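Side-chain contacts in type II restriction enzyme NlaIV (PDB 6QM2), which recognises the double-stranded DNA sequence 5'-GGNNCC-3' and cuts it in the middle to leave blunt ends with terminal 5'-phosphates: residues A[15-20]-A[141-146]; A[52-57]-A[87-92]; A[65-70]-A[75-80]. All coordinates share one frame; numbering follows the deposited sequence.

Interaction 1: residues A[15-20]-A[141-146]; sequences KLLDEE and KDLWLK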
loop_
_atom_site.group_PDB
_atom_site.type_symbol
_atom_site.label_atom_id
_atom_site.label_comp_id
_atom_site.label_asym_id
_atom_site.label_seq_id
_atom_site.Cartn_x
_atom_site.Cartn_y
_atom_site.Cartn_z
ATOM N N LYS A 15 30.210 -3.746 6.087
ATOM C CA LYS A 15 30.316 -2.316 5.788
ATOM C C LYS A 15 29.134 -1.546 6.377
ATOM O O LYS A 15 29.331 -0.537 7.054
ATOM C CB LYS A 15 30.437 -2.057 4.280
ATOM C CG LYS A 15 30.789 -0.615 3.946
ATOM C CD LYS A 15 31.208 -0.417 2.496
ATOM C CE LYS A 15 31.904 0.929 2.323
ATOM N NZ LYS A 15 31.845 1.448 0.931
ATOM N N LEU A 16 27.916 -2.033 6.134
ATOM C CA LEU A 16 26.706 -1.445 6.731
ATOM C C LEU A 16 26.767 -1.407 8.259
ATOM O O LEU A 16 26.342 -0.435 8.882
ATOM C CB LEU A 16 25.450 -2.215 6.306
ATOM C CG LEU A 16 25.000 -2.081 4.851
ATOM C CD1 LEU A 16 23.945 -3.132 4.537
ATOM C CD2 LEU A 16 24.473 -0.683 4.558
ATOM N N LEU A 17 27.306 -2.466 8.853
ATOM C CA LEU A 17 27.326 -2.608 10.306
ATOM C C LEU A 17 28.328 -1.643 10.965
ATOM O O LEU A 17 27.990 -0.989 11.956
ATOM C CB LEU A 17 27.620 -4.070 10.691
ATOM C CG LEU A 17 26.875 -4.667 11.887
ATOM C CD1 LEU A 17 25.366 -4.594 11.699
ATOM C CD2 LEU A 17 27.313 -6.109 12.095
ATOM N N ASP A 18 29.533 -1.538 10.393
ATOM C CA ASP A 18 30.654 -0.778 10.988
ATOM C C ASP A 18 30.874 0.625 10.408
ATOM O O ASP A 18 31.166 1.567 11.149
ATOM C CB ASP A 18 31.958 -1.568 10.834
ATOM C CG ASP A 18 31.851 -2.995 11.349
ATOM O OD1 ASP A 18 31.101 -3.238 12.322
ATOM O OD2 ASP A 18 32.524 -3.876 10.778
ATOM N N GLU A 19 30.745 0.750 9.088
ATOM C CA GLU A 19 31.087 1.979 8.364
ATOM C C GLU A 19 29.879 2.922 8.245
ATOM O O GLU A 19 29.990 4.119 8.515
ATOM C CB GLU A 19 31.647 1.613 6.983
ATOM C CG GLU A 19 32.689 2.574 6.427
ATOM C CD GLU A 19 33.500 1.977 5.282
ATOM O OE1 GLU A 19 33.946 0.809 5.392
ATOM O OE2 GLU A 19 33.704 2.684 4.271
ATOM N N GLU A 20 28.736 2.374 7.836
ATOM C CA GLU A 20 27.458 3.105 7.819
ATOM C C GLU A 20 26.909 3.327 9.234
ATOM O O GLU A 20 26.237 4.330 9.480
ATOM C CB GLU A 20 26.423 2.336 6.980
ATOM C CG GLU A 20 25.046 2.977 6.835
ATOM C CD GLU A 20 25.068 4.265 6.042
ATOM O OE1 GLU A 20 25.647 4.279 4.936
ATOM O OE2 GLU A 20 24.493 5.262 6.519
ATOM N N LYS A 141 16.674 -2.014 13.975
ATOM C CA LYS A 141 16.963 -2.638 15.275
ATOM C C LYS A 141 17.928 -3.822 15.169
ATOM O O LYS A 141 18.783 -3.998 16.034
ATOM C CB LYS A 141 15.671 -3.078 15.979
ATOM C CG LYS A 141 14.848 -1.920 16.543
ATOM C CD LYS A 141 13.713 -2.402 17.441
ATOM C CE LYS A 141 14.195 -2.777 18.839
ATOM N NZ LYS A 141 13.288 -3.750 19.509
ATOM N N ASP A 142 17.774 -4.627 14.119
ATOM C CA ASP A 142 18.659 -5.764 13.850
ATOM C C ASP A 142 19.018 -5.846 12.365
ATOM O O ASP A 142 18.277 -5.363 11.505
ATOM C CB ASP A 142 17.982 -7.073 14.270
ATOM C CG ASP A 142 17.937 -7.261 15.776
ATOM O OD1 ASP A 142 19.009 -7.230 16.413
ATOM O OD2 ASP A 142 16.830 -7.468 16.320
ATOM N N LEU A 143 20.169 -6.453 12.083
ATOM C CA LEU A 143 20.581 -6.783 10.716
ATOM C C LEU A 143 21.203 -8.175 10.711
ATOM O O LEU A 143 21.982 -8.512 11.605
ATOM C CB LEU A 143 21.576 -5.752 10.176
ATOM C CG LEU A 143 21.858 -5.813 8.666
ATOM C CD1 LEU A 143 20.668 -5.312 7.860
ATOM C CD2 LEU A 143 23.098 -5.012 8.298
ATOM N N TRP A 144 20.846 -8.978 9.709
ATOM C CA TRP A 144 21.364 -10.339 9.562
ATOM C C TRP A 144 21.831 -10.607 8.138
ATOM O O TRP A 144 21.312 -10.020 7.184
ATOM C CB TRP A 144 20.285 -11.369 9.890
ATOM C CG TRP A 144 19.791 -11.386 11.301
ATOM C CD1 TRP A 144 20.354 -12.039 12.360
ATOM C CD2 TRP A 144 18.599 -10.766 11.798
ATOM N NE1 TRP A 144 19.595 -11.851 13.491
ATOM C CE2 TRP A 144 18.513 -11.073 13.175
ATOM C CE3 TRP A 144 17.600 -9.973 11.216
ATOM C CZ2 TRP A 144 17.465 -10.614 13.980
ATOM C CZ3 TRP A 144 16.556 -9.518 12.018
ATOM C CH2 TRP A 144 16.496 -9.843 13.385
ATOM N N LEU A 145 22.815 -11.499 8.017
ATOM C CA LEU A 145 23.191 -12.113 6.743
ATOM C C LEU A 145 23.101 -13.621 6.936
ATOM O O LEU A 145 23.888 -14.200 7.688
ATOM C CB LEU A 145 24.605 -11.704 6.320
ATOM C CG LEU A 145 25.008 -12.094 4.889
ATOM C CD1 LEU A 145 24.233 -11.288 3.854
ATOM C CD2 LEU A 145 26.502 -11.914 4.689
ATOM N N LYS A 146 22.123 -14.243 6.280
ATOM C CA LYS A 146 21.825 -15.663 6.481
ATOM C C LYS A 146 21.596 -16.379 5.150
ATOM O O LYS A 146 21.302 -15.743 4.134
ATOM C CB LYS A 146 20.578 -15.813 7.362
ATOM C CG LYS A 146 20.694 -15.227 8.768
ATOM C CD LYS A 146 21.231 -16.243 9.767
ATOM C CE LYS A 146 21.903 -15.567 10.951
ATOM N NZ LYS A 146 22.347 -16.564 11.961
#
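L143 points from the strand 138-147 toward helix 9-18 and meets two consecutive leucines there, L16 and L17. Its CB lies 4.2 Å from L17 CD1, so the first carbon already takes part in the contact. CG sits trans to the backbone N (chi1 -168°), which carries the fork of the side chain out over the sheet face toward the helix; beyond it the two methyls divide the work. L143 CD2 does the touching: it is 4.1 Å from L17 CD1 and 4.2 Å from L16 CB, the two directions roughly at right angles. L143 CD2 to L16 CD1 follows at 4.3 Å. L143 CD1 stays further back, 5.2 Å from L16 CD1. The L17 and L143 side chains run antiparallel, overlapping flank to flank. L16 offers its CB, and its isobutyl end goes on to W53, L54 and W57 of helix 44-60 and to L126 of strand 124-132. F13, I22 and F128 also pack on L143, which is thereby buried, whereas L17 is partly exposed and leans on L23. No hydrogen bond crosses between the segments; the attraction is purely apolar. D142 and W144 point to the reverse face of the strand, where D142 forms a salt bridge with R96 and the W144 ring meets W177 and Y178. A classic beta bulge sets K141 and D142 against the single residue G129. Such a helix laid on an outer strand of a mixed five-stranded sheet belongs to the alpha/beta core characteristic of PD-(D/E)XK nucleases.

Interaction 2: residues A[52-57]-A[87-92]; sequences EWLGGW and ELLEVK. With K (potassium ion), chain C.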
loop_
_atom_site.group_PDB
_atom_site.type_symbol
_atom_site.label_atom_id
_atom_site.label_comp_id
_atom_site.label_asym_id
_atom_site.label_seq_id
_atom_site.Cartn_x
_atom_site.Cartn_y
_atom_site.Cartn_z
ATOM N N GLU A 52 14.944 -0.889 -2.048
ATOM C CA GLU A 52 15.259 0.213 -2.968
ATOM C C GLU A 52 16.402 1.068 -2.416
ATOM O O GLU A 52 17.254 1.539 -3.173
ATOM C CB GLU A 52 14.035 1.115 -3.214
ATOM C CG GLU A 52 12.751 0.424 -3.667
ATOM C CD GLU A 52 12.912 -0.341 -4.962
ATOM O OE1 GLU A 52 12.979 0.310 -6.024
ATOM O OE2 GLU A 52 12.959 -1.590 -4.915
ATOM N N TRP A 53 16.395 1.271 -1.100
ATOM C CA TRP A 53 17.411 2.062 -0.403
ATOM C C TRP A 53 18.798 1.439 -0.472
ATOM O O TRP A 53 19.782 2.154 -0.673
ATOM C CB TRP A 53 17.013 2.271 1.064
ATOM C CG TRP A 53 18.050 2.968 1.886
ATOM C CD1 TRP A 53 18.189 4.312 2.061
ATOM C CD2 TRP A 53 19.096 2.354 2.643
ATOM N NE1 TRP A 53 19.255 4.575 2.883
ATOM C CE2 TRP A 53 19.832 3.390 3.255
ATOM C CE3 TRP A 53 19.486 1.027 2.861
ATOM C CZ2 TRP A 53 20.935 3.142 4.081
ATOM C CZ3 TRP A 53 20.586 0.778 3.686
ATOM C CH2 TRP A 53 21.297 1.834 4.282
ATOM N N LEU A 54 18.881 0.123 -0.278
ATOM C CA LEU A 54 20.149 -0.587 -0.436
ATOM C C LEU A 54 20.659 -0.426 -1.866
ATOM O O LEU A 54 21.851 -0.228 -2.076
ATOM C CB LEU A 54 20.015 -2.066 -0.088
ATOM C CG LEU A 54 21.348 -2.801 0.070
ATOM C CD1 LEU A 54 22.022 -2.427 1.382
ATOM C CD2 LEU A 54 21.148 -4.304 -0.008
ATOM N N GLY A 55 19.745 -0.493 -2.835
ATOM C CA GLY A 55 20.037 -0.140 -4.225
ATOM C C GLY A 55 20.723 1.210 -4.357
ATOM O O GLY A 55 21.767 1.318 -4.994
ATOM N N GLY A 56 20.143 2.231 -3.731
ATOM C CA GLY A 56 20.733 3.570 -3.703
ATOM C C GLY A 56 22.058 3.652 -2.961
ATOM O O GLY A 56 22.946 4.395 -3.366
ATOM N N TRP A 57 22.180 2.895 -1.871
ATOM C CA TRP A 57 23.416 2.836 -1.072
ATOM C C TRP A 57 24.567 2.184 -1.826
ATOM O O TRP A 57 25.701 2.651 -1.750
ATOM C CB TRP A 57 23.160 2.066 0.224
ATOM C CG TRP A 57 24.349 1.885 1.125
ATOM C CD1 TRP A 57 24.721 2.695 2.152
ATOM C CD2 TRP A 57 25.285 0.799 1.109
ATOM N NE1 TRP A 57 25.838 2.193 2.774
ATOM C CE2 TRP A 57 26.209 1.031 2.153
ATOM C CE3 TRP A 57 25.440 -0.343 0.309
ATOM C CZ2 TRP A 57 27.276 0.162 2.424
ATOM C CZ3 TRP A 57 26.505 -1.212 0.580
ATOM C CH2 TRP A 57 27.407 -0.949 1.630
ATOM N N GLU A 87 27.667 -15.012 -5.855
ATOM C CA GLU A 87 27.597 -13.693 -5.215
ATOM C C GLU A 87 26.200 -13.061 -5.382
ATOM O O GLU A 87 26.064 -11.912 -5.818
ATOM C CB GLU A 87 28.714 -12.767 -5.742
ATOM C CG GLU A 87 30.103 -13.402 -5.857
ATOM C CD GLU A 87 30.600 -14.042 -4.567
ATOM O OE1 GLU A 87 30.367 -13.467 -3.485
ATOM O OE2 GLU A 87 31.234 -15.119 -4.634
ATOM N N LEU A 88 25.175 -13.836 -5.023
ATOM C CA LEU A 88 23.765 -13.456 -5.194
ATOM C C LEU A 88 23.174 -12.952 -3.874
ATOM O O LEU A 88 23.342 -13.597 -2.836
ATOM C CB LEU A 88 22.959 -14.653 -5.697
ATOM C CG LEU A 88 23.512 -15.382 -6.925
ATOM C CD1 LEU A 88 22.629 -16.560 -7.305
ATOM C CD2 LEU A 88 23.649 -14.425 -8.094
ATOM N N LEU A 89 22.473 -11.817 -3.927
ATOM C CA LEU A 89 21.955 -11.146 -2.731
ATOM C C LEU A 89 20.436 -10.951 -2.797
ATOM O O LEU A 89 19.920 -10.394 -3.768
ATOM C CB LEU A 89 22.639 -9.788 -2.571
ATOM C CG LEU A 89 22.308 -8.962 -1.322
ATOM C CD1 LEU A 89 22.658 -9.718 -0.048
ATOM C CD2 LEU A 89 23.027 -7.622 -1.374
ATOM N N GLU A 90 19.738 -11.418 -1.759
ATOM C CA GLU A 90 18.307 -11.158 -1.558
ATOM C C GLU A 90 18.171 -10.229 -0.348
ATOM O O GLU A 90 18.746 -10.503 0.709
ATOM C CB GLU A 90 17.553 -12.474 -1.308
ATOM C CG GLU A 90 16.036 -12.350 -1.126
ATOM C CD GLU A 90 15.247 -12.202 -2.419
ATOM O OE1 GLU A 90 15.850 -12.150 -3.509
ATOM O OE2 GLU A 90 13.997 -12.141 -2.342
ATOM N N VAL A 91 17.421 -9.137 -0.509
ATOM C CA VAL A 91 17.121 -8.223 0.596
ATOM C C VAL A 91 15.721 -8.505 1.125
ATOM O O VAL A 91 14.767 -8.595 0.347
ATOM C CB VAL A 91 17.199 -6.746 0.170
ATOM C CG1 VAL A 91 16.907 -5.824 1.356
ATOM C CG2 VAL A 91 18.565 -6.442 -0.423
ATOM N N LYS A 92 15.619 -8.631 2.450
ATOM C CA LYS A 92 14.353 -8.852 3.148
ATOM C C LYS A 92 14.207 -7.866 4.300
ATOM O O LYS A 92 15.194 -7.471 4.926
ATOM C CB LYS A 92 14.281 -10.284 3.689
ATOM C CG LYS A 92 14.209 -11.364 2.620
ATOM C CD LYS A 92 12.992 -11.166 1.739
ATOM C CE LYS A 92 12.641 -12.400 0.937
ATOM N NZ LYS A 92 11.316 -12.183 0.304
HETATM K K K C . 11.225 -13.661 -3.322
HETATM O O HOH W 1 8.303 -14.607 -2.753
#
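L54 holds its CG trans to the backbone N (chi1 -167°) and L89 does likewise (chi1 -176°), which brings their CD2 methyls together tip to tip at 4.1 Å. In V91 the trans position is taken by CG1 (chi1 -179°); CG2 then stands beside the backbone N and faces the helix, 3.4 Å from L54 CD2. A single methyl of L54 thus serves both strand residues, meeting L89 end-on and V91 aslant. F77 and L126 also pack on L54 and L89, so the buried seam between helix 44-60 and strand 88-95 is wholly apolar. Strand alternation turns E90 and K92 to the other face. Together with P75 and D76, the E90-V91-K92 triplet fits the PD-(D/E)XK signature of this nuclease clan, and its middle residue is the one that packs on the helix, while the polar pair probably belongs to the active site. E90 bends at chi2 and lays its OE2 3.3 Å from a potassium ion, which water 1 approaches to 3.1 Å and the carbonyl oxygen of I104 also binds. K92 NZ forms a long salt bridge with the same E90 OE2, at 3.8 Å, and hydrogen-bonds to the carbonyl of D103. On the helix, W53 serves the dimer: its NE1 hydrogen-bonds to the carbonyls of L33 and V36 of the second subunit, and its ring meets F31 of that subunit.

Interaction 3: residues A[65-70]-A[75-80]; sequences FDVSTN and PDFFLN. With NA (sodium ion), chain B.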
loop_
_atom_site.group_PDB
_atom_site.type_symbol
_atom_site.label_atom_id
_atom_site.label_comp_id
_atom_site.label_asym_id
_atom_site.label_seq_id
_atom_site.Cartn_x
_atom_site.Cartn_y
_atom_site.Cartn_z
ATOM N N PHE A 65 26.940 -3.922 -9.439
ATOM C CA PHE A 65 25.844 -4.905 -9.380
ATOM C C PHE A 65 24.873 -4.826 -10.555
ATOM O O PHE A 65 24.821 -3.828 -11.272
ATOM C CB PHE A 65 25.032 -4.765 -8.079
ATOM C CG PHE A 65 24.253 -3.479 -7.979
ATOM C CD1 PHE A 65 22.968 -3.380 -8.506
ATOM C CD2 PHE A 65 24.803 -2.369 -7.354
ATOM C CE1 PHE A 65 22.255 -2.196 -8.419
ATOM C CE2 PHE A 65 24.093 -1.183 -7.263
ATOM C CZ PHE A 65 22.819 -1.096 -7.795
ATOM N N ASP A 66 24.098 -5.894 -10.716
ATOM C CA ASP A 66 22.921 -5.910 -11.584
ATOM C C ASP A 66 21.679 -6.162 -10.739
ATOM O O ASP A 66 21.767 -6.693 -9.630
ATOM C CB ASP A 66 23.039 -7.005 -12.654
ATOM C CG ASP A 66 23.922 -6.602 -13.821
ATOM O OD1 ASP A 66 24.044 -5.392 -14.111
ATOM O OD2 ASP A 66 24.489 -7.511 -14.462
ATOM N N VAL A 67 20.525 -5.781 -11.285
ATOM C CA VAL A 67 19.232 -5.968 -10.617
ATOM C C VAL A 67 18.453 -7.092 -11.278
ATOM O O VAL A 67 18.578 -7.335 -12.481
ATOM C CB VAL A 67 18.368 -4.683 -10.594
ATOM C CG1 VAL A 67 19.001 -3.641 -9.681
ATOM C CG2 VAL A 67 18.132 -4.112 -11.994
ATOM N N SER A 68 17.643 -7.766 -10.475
ATOM C CA SER A 68 16.842 -8.881 -10.946
ATOM C C SER A 68 15.549 -8.390 -11.579
ATOM O O SER A 68 14.862 -7.537 -11.020
ATOM C CB SER A 68 16.524 -9.804 -9.784
ATOM O OG SER A 68 15.692 -10.881 -10.188
ATOM N N THR A 69 15.218 -8.958 -12.734
ATOM C CA THR A 69 13.996 -8.618 -13.462
ATOM C C THR A 69 12.769 -9.433 -13.002
ATOM O O THR A 69 11.652 -9.168 -13.450
ATOM C CB THR A 69 14.198 -8.823 -14.979
ATOM O OG1 THR A 69 14.410 -10.213 -15.258
ATOM C CG2 THR A 69 15.403 -8.017 -15.478
ATOM N N ASN A 70 12.983 -10.418 -12.125
ATOM C CA ASN A 70 11.935 -11.304 -11.621
ATOM C C ASN A 70 11.744 -11.041 -10.125
ATOM O O ASN A 70 12.637 -11.343 -9.336
ATOM C CB ASN A 70 12.360 -12.762 -11.871
ATOM C CG ASN A 70 11.301 -13.782 -11.473
ATOM O OD1 ASN A 70 10.215 -13.442 -11.000
ATOM N ND2 ASN A 70 11.621 -15.055 -11.675
ATOM N N PRO A 75 17.597 -13.981 -6.922
ATOM C CA PRO A 75 17.966 -12.958 -5.947
ATOM C C PRO A 75 17.385 -11.587 -6.309
ATOM O O PRO A 75 16.599 -11.484 -7.252
ATOM C CB PRO A 75 19.488 -12.931 -6.069
ATOM C CG PRO A 75 19.729 -13.200 -7.520
ATOM C CD PRO A 75 18.549 -13.984 -8.048
ATOM N N ASP A 76 17.747 -10.562 -5.544
ATOM C CA ASP A 76 17.408 -9.175 -5.868
ATOM C C ASP A 76 18.572 -8.497 -6.581
ATOM O O ASP A 76 18.364 -7.769 -7.556
ATOM C CB ASP A 76 17.036 -8.390 -4.602
ATOM C CG ASP A 76 15.741 -8.881 -3.960
ATOM O OD1 ASP A 76 14.766 -9.155 -4.694
ATOM O OD2 ASP A 76 15.698 -8.979 -2.712
ATOM N N PHE A 77 19.788 -8.729 -6.089
ATOM C CA PHE A 77 21.001 -8.175 -6.688
ATOM C C PHE A 77 21.999 -9.260 -7.074
ATOM O O PHE A 77 22.167 -10.249 -6.356
ATOM C CB PHE A 77 21.678 -7.216 -5.717
ATOM C CG PHE A 77 20.814 -6.065 -5.296
ATOM C CD1 PHE A 77 20.472 -5.072 -6.209
ATOM C CD2 PHE A 77 20.352 -5.960 -3.988
ATOM C CE1 PHE A 77 19.680 -4.001 -5.829
ATOM C CE2 PHE A 77 19.562 -4.889 -3.603
ATOM C CZ PHE A 77 19.225 -3.910 -4.523
ATOM N N PHE A 78 22.651 -9.054 -8.217
ATOM C CA PHE A 78 23.801 -9.850 -8.639
ATOM C C PHE A 78 25.072 -9.047 -8.354
ATOM O O PHE A 78 25.364 -8.092 -9.070
ATOM C CB PHE A 78 23.720 -10.141 -10.135
ATOM C CG PHE A 78 22.523 -10.945 -10.541
ATOM C CD1 PHE A 78 22.563 -12.331 -10.516
ATOM C CD2 PHE A 78 21.365 -10.322 -10.984
ATOM C CE1 PHE A 78 21.466 -13.088 -10.910
ATOM C CE2 PHE A 78 20.263 -11.070 -11.382
ATOM C CZ PHE A 78 20.311 -12.457 -11.344
ATOM N N LEU A 79 25.825 -9.428 -7.323
ATOM C CA LEU A 79 27.037 -8.682 -6.931
ATOM C C LEU A 79 28.268 -8.917 -7.835
ATOM O O LEU A 79 29.276 -8.215 -7.701
ATOM C CB LEU A 79 27.400 -8.980 -5.472
ATOM C CG LEU A 79 26.321 -8.652 -4.438
ATOM C CD1 LEU A 79 26.751 -9.119 -3.053
ATOM C CD2 LEU A 79 26.010 -7.159 -4.435
ATOM N N ASN A 80 28.181 -9.901 -8.733
ATOM C CA ASN A 80 29.223 -10.202 -9.708
ATOM C C ASN A 80 28.592 -10.139 -11.105
ATOM O O ASN A 80 27.858 -11.048 -11.500
ATOM C CB ASN A 80 29.791 -11.595 -9.408
ATOM C CG ASN A 80 31.039 -11.922 -10.207
ATOM O OD1 ASN A 80 31.215 -11.482 -11.347
ATOM N ND2 ASN A 80 31.908 -12.728 -9.613
HETATM NA NA NA B . 14.432 -12.063 -8.324
HETATM O O HOH W 2 13.995 -9.753 -7.412
#
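F65 and F77 pack at the end of the hairpin contact away from the turn, the edge of the F77 ring turned toward the face of F65 in a T-shaped pair with centroids 5.3 Å apart and planes at 75°. F65 places its CG between the backbone N and the carbonyl carbon (chi1 67°), swinging the ring alongside F77 on the face that L54 of helix 44-60 also covers. V67 CG1 touches the edge of the F77 ring, 3.9 Å from its CE1, and lies in the plane of the F65 ring at its rim. Between these side chains D66 and F78 form an antiparallel hydrogen-bonded pair, D66 N to F78 O at 3.0 Å and F78 N to D66 O at 2.9 Å. On the reverse face F78 CD2 comes to 4.1 Å from D66 CB, and P75 CG sits over one face of the F78 ring, toward its rim. The D66 carboxylate turns elsewhere, to salt bridges with R84 and K81.

Toward the turn the side-chain packing gives way to polar contacts: T69 is exposed and turned away from the other segment. Beyond the strands one more backbone bond, S68 N to D76 O, bent to 146°, joins the two segments. A sodium ion bridges them further. S68 OG binds it at 2.5 Å and N70 O at 2.2 Å, with P75 O, M73 O and water 2 completing the site. That water donates a hydrogen bond to D76 OD1 at 2.9 Å, while OD2 accepts one from V91 N. All the ligands are neutral oxygens, which suits a hard alkali cation, and D76 touches the ion only through the water, whose O-H bonds the ion would be expected to polarise.

In the fold
From the N terminus, helix 9-18 comes first, and interaction 1 joins it to strand 138-147, closing the longest loop, with 120 residues between its segments. Nested within it, interaction 2 ties helix 44-60 to strand 88-95 across 29 residues. Inside that loop again, interaction 3 closes the short hairpin of strands 66-67 and 77-78. None of the three loops cross. All reach the same five-stranded sheet: interaction 3 at one outer edge, interaction 2 at the central strand 88-95, interaction 1 at the other edge. Helices 9-18 and 44-60 touch each other, linking interactions 1 and 2, whereas neighbouring strands 77-78 and 88-95 join interactions 2 and 3 beside the two bound ions.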